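Local coordinates for lysine-sensitive aspartokinase 3 (Escherichia coli, PDB 2J0W) that phosphorylates the side-chain carboxylate of L-aspartate with ATP, the lysine-inhibited first step on the route to lysine, at the interface of chains A and B. Numbering follows the deposited sequence. Chains: chain A/B, Lysine-sensitive aspartokinase 3.

The interface of chains A and B. Residues chain A 250, 253-254, 423, 426; chain B 345-346.
A:Asn426 and B:Ser345 meet across the homodimer interface through a hydrogen bond in which amide nitrogen ND2 donates to the serine hydroxyl OG at 2.9 Å (158° at H). With chi1 at 180° that hydroxyl lies opposite the backbone N and beside the carbonyl carbon.

Within chain A, the same ND2 also donates to carboxylate oxygen OE1 of A:Glu250, 2.6 Å away. Both acceptors lie nearly in the amide plane, and together they hold the amide against rotation, although OE1 itself is approached from above the carboxylate plane. The other oxygen, OE2, receives A:Ser423 OG on its syn lone pair at 3.0 Å, so the carboxylate is tethered through both oxygens. An alanine in place of A:Asn426 would probably leave B:Ser345 OG and A:Glu250 OE1 without this amide donor, freeing the carboxylate to swing about A:Ser423.

Van der Waals contacts flank the hydroxyl: A:Ser423 CB lies 3.8 Å from B:Ser345 OG, and A:Phe254 points rim atom CZ toward it.

B:Ser345 and B:Glu346 belong to the allosteric lysine site shared by both subunits, with no lysine bound in this R-state structure. B:Glu346 CD packs 4.3 Å from A:Thr253 CG2. A:Glu250 OE2 and B:Glu346 OE2 are 4.6 Å apart, not in contact; if both are ionised, proximity may raise the proton affinity of B:Glu346 in particular, since A:Glu250 accepts two hydrogen bonds. The carboxylate planes are 87° apart, and B:Glu346 OE2 lies 3.8 Å from A:Glu250 CG.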
# COMPACT_ATOMS: atom_id res chain seq x y z
N GLU A 250 5.16 -14.32 -10.56
CA GLU A 250 5.20 -13.77 -9.22
C GLU A 250 6.17 -14.51 -8.31
O GLU A 250 6.70 -13.92 -7.36
CB GLU A 250 3.79 -13.74 -8.61
CG GLU A 250 2.99 -12.49 -9.00
CD GLU A 250 1.68 -12.33 -8.22
OE1 GLU A 250 1.64 -12.69 -7.03
OE2 GLU A 250 0.69 -11.82 -8.81
N THR A 253 9.54 -13.03 -9.24
CA THR A 253 9.56 -11.68 -8.73
C THR A 253 9.79 -11.59 -7.23
O THR A 253 10.46 -10.66 -6.77
CB THR A 253 8.26 -10.94 -9.07
OG1 THR A 253 8.08 -10.92 -10.49
CG2 THR A 253 8.31 -9.51 -8.55
N PHE A 254 9.27 -12.54 -6.48
CA PHE A 254 9.43 -12.50 -5.04
C PHE A 254 10.54 -13.36 -4.46
O PHE A 254 10.61 -13.53 -3.24
CB PHE A 254 8.10 -12.82 -4.35
CG PHE A 254 7.03 -11.82 -4.66
CD1 PHE A 254 5.79 -12.23 -5.14
CD2 PHE A 254 7.26 -10.46 -4.50
CE1 PHE A 254 4.80 -11.29 -5.47
CE2 PHE A 254 6.28 -9.51 -4.83
CZ PHE A 254 5.05 -9.93 -5.31
N SER A 423 -3.41 -8.56 -5.28
CA SER A 423 -3.37 -9.65 -6.24
C SER A 423 -3.97 -10.93 -5.67
O SER A 423 -3.71 -11.31 -4.53
CB SER A 423 -1.92 -9.90 -6.69
OG SER A 423 -1.87 -10.98 -7.60
N ASN A 426 -0.98 -13.61 -4.61
CA ASN A 426 0.00 -13.61 -3.53
C ASN A 426 -0.31 -12.84 -2.26
O ASN A 426 -1.16 -11.94 -2.23
CB ASN A 426 1.32 -13.06 -4.05
CG ASN A 426 1.36 -11.54 -4.00
OD1 ASN A 426 1.31 -10.94 -2.92
ND2 ASN A 426 1.44 -10.91 -5.17
N SER B 345 0.93 -4.50 -5.25
CA SER B 345 1.61 -5.71 -5.66
C SER B 345 2.04 -5.45 -7.10
O SER B 345 1.30 -5.72 -8.06
CB SER B 345 0.70 -6.94 -5.58
OG SER B 345 1.41 -8.10 -5.99
N GLU B 346 3.25 -4.91 -7.23
CA GLU B 346 3.81 -4.55 -8.53
C GLU B 346 3.00 -3.40 -9.06
O GLU B 346 3.00 -2.33 -8.47
CB GLU B 346 3.75 -5.70 -9.51
CG GLU B 346 4.64 -6.86 -9.13
CD GLU B 346 4.72 -7.91 -10.21
OE1 GLU B 346 5.32 -7.63 -11.27
OE2 GLU B 346 4.16 -9.01 -9.99